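Local structure of alpha-catenin-like protein hmp-1 (Caenorhabditis elegans, 5H5M) at residues His118-Phe123 / Glu245-Glu250; Val249-Arg254 / Arg284-Arg289. The protein links cadherin-catenin complexes to actin filaments at adherens junctions and is required for embryonic cell migration and shape change, this chain being its M domain. All coordinates share one frame; numbering follows the deposited sequence.

Contact 1: His118-Phe123 / Glu245-Glu250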
ATOM      1  N   HIS A 118      -2.753   1.355   1.302  1.00 17.13           N
ATOM      2  CA  HIS A 118      -2.365   2.751   1.189  1.00 18.97           C
ATOM      3  C   HIS A 118      -1.000   2.899   0.523  1.00 23.01           C
ATOM      4  O   HIS A 118      -0.818   3.754  -0.342  1.00 32.30           O
ATOM      5  CB  HIS A 118      -2.365   3.410   2.572  1.00 23.62           C
ATOM      6  CG  HIS A 118      -3.733   3.570   3.165  1.00 26.63           C
ATOM      7  ND1 HIS A 118      -4.444   2.510   3.686  1.00 26.60           N
ATOM      8  CD2 HIS A 118      -4.520   4.659   3.308  1.00 28.55           C
ATOM      9  CE1 HIS A 118      -5.613   2.943   4.127  1.00 19.54           C
ATOM     10  NE2 HIS A 118      -5.685   4.243   3.910  1.00 21.84           N
ATOM     11  N   ILE A 119      -0.050   2.060   0.924  1.00 22.60           N
ATOM     12  CA  ILE A 119       1.294   2.079   0.350  1.00 20.38           C
ATOM     13  C   ILE A 119       1.261   1.728  -1.134  1.00 25.20           C
ATOM     14  O   ILE A 119       1.973   2.331  -1.944  1.00 21.89           O
ATOM     15  CB  ILE A 119       2.234   1.105   1.090  1.00 19.34           C
ATOM     16  CG1 ILE A 119       2.405   1.544   2.547  1.00 20.38           C
ATOM     17  CG2 ILE A 119       3.590   1.024   0.400  1.00 18.85           C
ATOM     18  CD1 ILE A 119       3.346   0.673   3.346  1.00 22.06           C
ATOM     19  N   SER A 120       0.418   0.760  -1.483  1.00 22.20           N
ATOM     20  CA  SER A 120       0.259   0.342  -2.871  1.00 18.12           C
ATOM     21  C   SER A 120      -0.218   1.503  -3.742  1.00 18.61           C
ATOM     22  O   SER A 120       0.338   1.747  -4.812  1.00 19.63           O
ATOM     23  CB  SER A 120      -0.717  -0.836  -2.967  1.00 19.21           C
ATOM     24  OG  SER A 120      -0.894  -1.262  -4.309  1.00 21.48           O
ATOM     25  N   ASP A 121      -1.236   2.224  -3.275  1.00 26.05           N
ATOM     26  CA  ASP A 121      -1.782   3.361  -4.016  1.00 27.44           C
ATOM     27  C   ASP A 121      -0.825   4.552  -4.066  1.00 26.99           C
ATOM     28  O   ASP A 121      -0.578   5.118  -5.131  1.00 33.17           O
ATOM     29  CB  ASP A 121      -3.113   3.820  -3.405  1.00 19.52           C
ATOM     30  CG  ASP A 121      -4.224   2.796  -3.572  1.00 24.79           C
ATOM     31  OD1 ASP A 121      -4.119   1.937  -4.471  1.00 28.86           O
ATOM     32  OD2 ASP A 121      -5.210   2.858  -2.805  1.00 27.71           O
ATOM     33  N   ALA A 122      -0.291   4.926  -2.910  1.00 20.20           N
ATOM     34  CA  ALA A 122       0.427   6.190  -2.772  1.00 17.94           C
ATOM     35  C   ALA A 122       1.796   6.192  -3.445  1.00 17.95           C
ATOM     36  O   ALA A 122       2.281   7.244  -3.860  1.00 22.30           O
ATOM     37  CB  ALA A 122       0.574   6.542  -1.299  1.00 18.01           C
ATOM     38  N   PHE A 123       2.413   5.019  -3.562  1.00 19.46           N
ATOM     39  CA  PHE A 123       3.794   4.938  -4.028  1.00 18.83           C
ATOM     40  C   PHE A 123       3.947   4.223  -5.368  1.00 20.83           C
ATOM     41  O   PHE A 123       5.058   3.860  -5.754  1.00 22.90           O
ATOM     42  CB  PHE A 123       4.664   4.254  -2.967  1.00 17.78           C
ATOM     43  CG  PHE A 123       4.833   5.071  -1.716  1.00 21.39           C
ATOM     44  CD1 PHE A 123       3.855   5.066  -0.729  1.00 21.16           C
ATOM     45  CD2 PHE A 123       5.957   5.865  -1.535  1.00 17.07           C
ATOM     46  CE1 PHE A 123       3.997   5.833   0.418  1.00 18.16           C
ATOM     47  CE2 PHE A 123       6.107   6.633  -0.390  1.00 23.44           C
ATOM     48  CZ  PHE A 123       5.125   6.619   0.588  1.00 19.74           C
ATOM     49  N   GLU A 245      -1.311  -7.684  -6.383  1.00 21.62           N
ATOM     50  CA  GLU A 245      -2.044  -8.540  -7.307  1.00 23.28           C
ATOM     51  C   GLU A 245      -3.539  -8.222  -7.283  1.00 21.95           C
ATOM     52  O   GLU A 245      -4.179  -8.142  -8.328  1.00 25.14           O
ATOM     53  CB  GLU A 245      -1.806 -10.011  -6.965  1.00 23.84           C
ATOM     54  CG  GLU A 245      -2.510 -10.991  -7.877  1.00 26.66           C
ATOM     55  CD  GLU A 245      -2.291 -12.431  -7.451  1.00 35.08           C
ATOM     56  OE1 GLU A 245      -1.167 -12.761  -7.013  1.00 40.01           O
ATOM     57  OE2 GLU A 245      -3.245 -13.232  -7.550  1.00 38.86           O
ATOM     58  N   ALA A 246      -4.085  -8.031  -6.087  1.00 22.00           N
ATOM     59  CA  ALA A 246      -5.498  -7.714  -5.938  1.00 23.33           C
ATOM     60  C   ALA A 246      -5.820  -6.337  -6.516  1.00 23.33           C
ATOM     61  O   ALA A 246      -6.890  -6.127  -7.080  1.00 24.74           O
ATOM     62  CB  ALA A 246      -5.905  -7.782  -4.468  1.00 23.71           C
ATOM     63  N   HIS A 247      -4.889  -5.400  -6.370  1.00 22.41           N
ATOM     64  CA  HIS A 247      -5.104  -4.041  -6.848  1.00 20.14           C
ATOM     65  C   HIS A 247      -5.027  -3.964  -8.374  1.00 19.25           C
ATOM     66  O   HIS A 247      -5.736  -3.174  -8.995  1.00 18.41           O
ATOM     67  CB  HIS A 247      -4.095  -3.085  -6.210  1.00 22.63           C
ATOM     68  CG  HIS A 247      -4.439  -2.692  -4.805  1.00 30.26           C
ATOM     69  ND1 HIS A 247      -3.766  -1.708  -4.120  1.00 21.88           N
ATOM     70  CD2 HIS A 247      -5.399  -3.153  -3.965  1.00 23.08           C
ATOM     71  CE1 HIS A 247      -4.294  -1.574  -2.913  1.00 21.36           C
ATOM     72  NE2 HIS A 247      -5.282  -2.441  -2.795  1.00 22.00           N
ATOM     73  N   ILE A 248      -4.165  -4.783  -8.970  1.00 16.40           N
ATOM     74  CA  ILE A 248      -4.066  -4.875 -10.424  1.00 24.21           C
ATOM     75  C   ILE A 248      -5.394  -5.355 -11.016  1.00 30.06           C
ATOM     76  O   ILE A 248      -5.822  -4.887 -12.074  1.00 32.66           O
ATOM     77  CB  ILE A 248      -2.916  -5.818 -10.850  1.00 24.87           C
ATOM     78  CG1 ILE A 248      -1.563  -5.155 -10.588  1.00 28.31           C
ATOM     79  CG2 ILE A 248      -3.024  -6.180 -12.318  1.00 22.78           C
ATOM     80  CD1 ILE A 248      -0.379  -6.064 -10.820  1.00 28.41           C
ATOM     81  N   VAL A 249      -6.051  -6.274 -10.314  1.00 27.13           N
ATOM     82  CA  VAL A 249      -7.378  -6.740 -10.705  1.00 20.80           C
ATOM     83  C   VAL A 249      -8.404  -5.607 -10.611  1.00 29.61           C
ATOM     84  O   VAL A 249      -9.200  -5.408 -11.531  1.00 29.68           O
ATOM     85  CB  VAL A 249      -7.836  -7.928  -9.834  1.00 23.13           C
ATOM     86  CG1 VAL A 249      -9.321  -8.227 -10.053  1.00 22.24           C
ATOM     87  CG2 VAL A 249      -6.982  -9.154 -10.122  1.00 18.83           C
ATOM     88  N   GLU A 250      -8.373  -4.869  -9.503  1.00 36.51           N
ATOM     89  CA  GLU A 250      -9.235  -3.697  -9.321  1.00 29.41           C
ATOM     90  C   GLU A 250      -9.057  -2.675 -10.440  1.00 26.63           C
ATOM     91  O   GLU A 250     -10.036  -2.152 -10.977  1.00 24.78           O
ATOM     92  CB  GLU A 250      -8.953  -3.013  -7.984  1.00 26.62           C
ATOM     93  CG  GLU A 250      -9.397  -3.771  -6.753  1.00 39.82           C
ATOM     94  CD  GLU A 250      -9.169  -2.970  -5.482  1.00 51.05           C
ATOM     95  OE1 GLU A 250      -9.309  -3.539  -4.378  1.00 53.59           O
ATOM     96  OE2 GLU A 250      -8.847  -1.766  -5.590  1.00 45.87           O
TER

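Contact 2: Val249-Arg254 / Arg284-Arg289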
ATOM      1  N   VAL A 249      -6.051  -6.274 -10.314  1.00 27.13           N
ATOM      2  CA  VAL A 249      -7.378  -6.740 -10.705  1.00 20.80           C
ATOM      3  C   VAL A 249      -8.404  -5.607 -10.611  1.00 29.61           C
ATOM      4  O   VAL A 249      -9.200  -5.408 -11.531  1.00 29.68           O
ATOM      5  CB  VAL A 249      -7.836  -7.928  -9.834  1.00 23.13           C
ATOM      6  CG1 VAL A 249      -9.321  -8.227 -10.053  1.00 22.24           C
ATOM      7  CG2 VAL A 249      -6.982  -9.154 -10.122  1.00 18.83           C
ATOM      8  N   GLU A 250      -8.373  -4.869  -9.503  1.00 36.51           N
ATOM      9  CA  GLU A 250      -9.235  -3.697  -9.321  1.00 29.41           C
ATOM     10  C   GLU A 250      -9.057  -2.675 -10.440  1.00 26.63           C
ATOM     11  O   GLU A 250     -10.036  -2.152 -10.977  1.00 24.78           O
ATOM     12  CB  GLU A 250      -8.953  -3.013  -7.984  1.00 26.62           C
ATOM     13  CG  GLU A 250      -9.397  -3.771  -6.753  1.00 39.82           C
ATOM     14  CD  GLU A 250      -9.169  -2.970  -5.482  1.00 51.05           C
ATOM     15  OE1 GLU A 250      -9.309  -3.539  -4.378  1.00 53.59           O
ATOM     16  OE2 GLU A 250      -8.847  -1.766  -5.590  1.00 45.87           O
ATOM     17  N   ASP A 251      -7.802  -2.386 -10.777  1.00 20.80           N
ATOM     18  CA  ASP A 251      -7.491  -1.437 -11.843  1.00 26.16           C
ATOM     19  C   ASP A 251      -8.090  -1.876 -13.173  1.00 23.25           C
ATOM     20  O   ASP A 251      -8.640  -1.060 -13.912  1.00 31.95           O
ATOM     21  CB  ASP A 251      -5.980  -1.266 -11.997  1.00 18.26           C
ATOM     22  CG  ASP A 251      -5.335  -0.636 -10.784  1.00 34.10           C
ATOM     23  OD1 ASP A 251      -6.046   0.045 -10.010  1.00 32.93           O
ATOM     24  OD2 ASP A 251      -4.110  -0.818 -10.612  1.00 37.38           O
ATOM     25  N   CYS A 252      -7.973  -3.166 -13.471  1.00 22.94           N
ATOM     26  CA  CYS A 252      -8.551  -3.735 -14.683  1.00 26.48           C
ATOM     27  C   CYS A 252     -10.064  -3.558 -14.701  1.00 30.62           C
ATOM     28  O   CYS A 252     -10.647  -3.211 -15.730  1.00 33.21           O
ATOM     29  CB  CYS A 252      -8.194  -5.218 -14.804  1.00 25.95           C
ATOM     30  SG  CYS A 252      -8.884  -6.035 -16.265  1.00 36.97           S
ATOM     31  N   GLU A 253     -10.697  -3.791 -13.555  1.00 26.06           N
ATOM     32  CA  GLU A 253     -12.144  -3.648 -13.452  1.00 34.47           C
ATOM     33  C   GLU A 253     -12.561  -2.194 -13.652  1.00 36.64           C
ATOM     34  O   GLU A 253     -13.606  -1.918 -14.239  1.00 40.11           O
ATOM     35  CB  GLU A 253     -12.642  -4.164 -12.103  1.00 34.87           C
ATOM     36  CG  GLU A 253     -12.464  -5.661 -11.917  1.00 47.62           C
ATOM     37  CD  GLU A 253     -12.947  -6.146 -10.563  1.00 64.45           C
ATOM     38  OE1 GLU A 253     -13.188  -5.298  -9.675  1.00 67.51           O
ATOM     39  OE2 GLU A 253     -13.086  -7.375 -10.387  1.00 67.13           O
ATOM     40  N   ARG A 254     -11.738  -1.272 -13.163  1.00 28.17           N
ATOM     41  CA  ARG A 254     -11.992   0.151 -13.356  1.00 31.15           C
ATOM     42  C   ARG A 254     -11.889   0.522 -14.834  1.00 33.36           C
ATOM     43  O   ARG A 254     -12.719   1.266 -15.354  1.00 30.34           O
ATOM     44  CB  ARG A 254     -11.020   0.993 -12.526  1.00 25.80           C
ATOM     45  CG  ARG A 254     -11.631   1.566 -11.254  1.00 36.01           C
ATOM     46  CD  ARG A 254     -10.679   2.529 -10.545  1.00 44.38           C
ATOM     47  NE  ARG A 254      -9.436   1.881 -10.126  1.00 43.98           N
ATOM     48  CZ  ARG A 254      -9.279   1.244  -8.968  1.00 55.15           C
ATOM     49  NH1 ARG A 254     -10.289   1.161  -8.112  1.00 68.71           N
ATOM     50  NH2 ARG A 254      -8.114   0.683  -8.667  1.00 50.04           N
ATOM     51  N   ARG A 284       0.779  -0.247 -14.569  1.00 22.45           N
ATOM     52  CA  ARG A 284       2.195  -0.130 -14.897  1.00 28.30           C
ATOM     53  C   ARG A 284       3.017   0.225 -13.656  1.00 35.70           C
ATOM     54  O   ARG A 284       4.036  -0.410 -13.374  1.00 29.41           O
ATOM     55  CB  ARG A 284       2.414   0.919 -15.990  1.00 23.69           C
ATOM     56  CG  ARG A 284       3.877   1.126 -16.342  1.00 28.62           C
ATOM     57  CD  ARG A 284       4.068   2.174 -17.430  1.00 29.98           C
ATOM     58  NE  ARG A 284       5.487   2.378 -17.718  1.00 41.03           N
ATOM     59  CZ  ARG A 284       6.156   1.743 -18.676  1.00 51.21           C
ATOM     60  NH1 ARG A 284       5.537   0.868 -19.458  1.00 50.80           N
ATOM     61  NH2 ARG A 284       7.447   1.991 -18.859  1.00 53.17           N
ATOM     62  N   GLY A 285       2.559   1.236 -12.921  1.00 28.43           N
ATOM     63  CA  GLY A 285       3.241   1.687 -11.725  1.00 28.39           C
ATOM     64  C   GLY A 285       3.361   0.609 -10.663  1.00 28.46           C
ATOM     65  O   GLY A 285       4.434   0.407 -10.096  1.00 29.09           O
ATOM     66  N   ARG A 286       2.259  -0.085 -10.399  1.00 26.23           N
ATOM     67  CA  ARG A 286       2.242  -1.154  -9.406  1.00 28.88           C
ATOM     68  C   ARG A 286       3.144  -2.313  -9.821  1.00 28.89           C
ATOM     69  O   ARG A 286       3.868  -2.876  -8.997  1.00 24.62           O
ATOM     70  CB  ARG A 286       0.817  -1.664  -9.185  1.00 26.24           C
ATOM     71  CG  ARG A 286      -0.154  -0.644  -8.607  1.00 28.66           C
ATOM     72  CD  ARG A 286      -1.444  -1.330  -8.174  1.00 22.68           C
ATOM     73  NE  ARG A 286      -2.622  -0.485  -8.346  1.00 17.99           N
ATOM     74  CZ  ARG A 286      -3.074   0.371  -7.433  1.00 19.17           C
ATOM     75  NH1 ARG A 286      -2.441   0.513  -6.275  1.00 19.44           N
ATOM     76  NH2 ARG A 286      -4.158   1.091  -7.683  1.00 23.39           N
ATOM     77  N   ALA A 287       3.092  -2.665 -11.101  1.00 22.71           N
ATOM     78  CA  ALA A 287       3.898  -3.753 -11.638  1.00 23.47           C
ATOM     79  C   ALA A 287       5.384  -3.460 -11.486  1.00 28.26           C
ATOM     80  O   ALA A 287       6.170  -4.345 -11.146  1.00 37.72           O
ATOM     81  CB  ALA A 287       3.553  -4.002 -13.106  1.00 19.21           C
ATOM     82  N   LEU A 288       5.768  -2.212 -11.734  1.00 25.16           N
ATOM     83  CA  LEU A 288       7.166  -1.820 -11.620  1.00 27.28           C
ATOM     84  C   LEU A 288       7.607  -1.782 -10.156  1.00 29.84           C
ATOM     85  O   LEU A 288       8.763  -2.080  -9.838  1.00 33.35           O
ATOM     86  CB  LEU A 288       7.401  -0.467 -12.294  1.00 19.38           C
ATOM     87  CG  LEU A 288       7.399  -0.515 -13.826  1.00 36.75           C
ATOM     88  CD1 LEU A 288       7.607   0.868 -14.438  1.00 22.36           C
ATOM     89  CD2 LEU A 288       8.456  -1.491 -14.328  1.00 26.11           C
ATOM     90  N   ARG A 289       6.687  -1.421  -9.266  1.00 17.53           N
ATOM     91  CA  ARG A 289       6.962  -1.465  -7.832  1.00 26.19           C
ATOM     92  C   ARG A 289       7.210  -2.904  -7.379  1.00 25.53           C
ATOM     93  O   ARG A 289       8.107  -3.164  -6.578  1.00 21.87           O
ATOM     94  CB  ARG A 289       5.808  -0.844  -7.043  1.00 16.57           C
ATOM     95  CG  ARG A 289       5.855   0.672  -6.983  1.00 18.46           C
ATOM     96  CD  ARG A 289       6.904   1.142  -5.976  1.00 18.39           C
ATOM     97  NE  ARG A 289       6.453   0.933  -4.602  1.00 26.57           N
ATOM     98  CZ  ARG A 289       7.250   0.614  -3.586  1.00 29.81           C
ATOM     99  NH1 ARG A 289       8.554   0.455  -3.776  1.00 30.63           N
ATOM    100  NH2 ARG A 289       6.737   0.442  -2.377  1.00 18.13           N
TER

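Contact 1: His118-Phe123 / Glu245-Glu250
Ser120, near the end of helix 92-122, meets His247 of helix 237-260 through one hydrogen bond, with OG 2.9 Å from ND1; either group could be the donor. With chi1 at 180°, Ser120 OG swings away from the backbone N and sits beside the carbonyl carbon, facing the imidazole. The ring is held at both nitrogens, since NE2 is hydrogen-bonded to Asp117, so its rotation is fixed by two polar partners from one helix.

Van der Waals contact is slight: Ser120 CB lies 3.4 Å from ND1 of His247, while OG approaches the ring obliquely.

Electrostatic proximity comes from Asp121. Its side chain crosses that of His247 at about a right angle, yet the carboxylate and imidazole planes are only 20° apart. OD1 lies 3.7 Å from His247 ND1; the carboxylate is engaged in salt bridges, OD2 with Arg55 and OD1 with Arg286.

The contact is therefore a small, buried polar junction between two helices, with little apolar contact. The carboxylates of Asp117 and Asp121 would tend to make the imidazole more basic, an effect the two arginines beside Asp121 probably offset in part.

Contact 2: Val249-Arg254 / Arg284-Arg289
A three-residue salt-bridge network joins helices 237-260 and 276-300 in the all-helical M domain of this vinculin/alpha-catenin family member, with Asp251 as the acceptor between Arg286 of the facing helix and Arg254 on its own helix. Asp251 and Arg286 reach toward each other from opposite directions and bridge backbones whose CA atoms, at these two residues, are 10.0 Å apart.

Arg286 grips the carboxylate side-on with two nitrogens. NE donates to Asp251 OD2 at 2.7 Å, almost straight (173°) and in the guanidinium plane. NH2 reaches Asp251 OD1 over a longer 3.2 Å and less directly (156°), with that oxygen tilted from the plane. Both oxygens offer their syn lone pairs, and the two flat groups are nearly coplanar.

Arg254, one helical turn beyond Asp251, bends at chi3 (-61°) and turns its guanidinium back along the helix. Its NH2 meets OD1 of Asp251 in a short bond of 2.5 Å, nearly along the C-O direction, while the carbonyl oxygen of Glu250 sits 4.0 Å above the guanidinium face. OD1 thus accepts two donors, and the NH2 groups of Arg254 and Arg286 come within 4.1 Å of each other, their like charges probably offset by the oxygen they share.

The remaining nitrogen of Arg286, NH1, is salt-bridged to Asp121 of helix 92-122. Were Asp251 an alanine, Arg254 would probably lose its carboxylate mate, Arg286 its two-nitrogen grip on this helix, and the two guanidinium groups would be left near each other with no carboxylate between them.

Pairing of opposite charges probably offsets much of the cost of burying Asp251 and Arg286 between the helices.

How the contacts relate
From the N terminus, helix 92-122 ends in the first segment of contact 1, and the chain then runs through 121 mostly helical residues before helix 237-260 returns to close that long loop. Val249 and Glu250 end contact 1 and begin contact 2, which closes a much shorter loop, partly unmodelled, when helix 276-300 comes back. The loops follow one another, neither nesting nor crossing. Helices 92-122 and 276-300 are tied directly by Arg286 NH1, 2.8 Å from Asp121 OD1 in a salt bridge, and by Arg289 CD packing against Phe123 O. Three helices thus converge on one continuous polar network, with helix 237-260 serving both contacts.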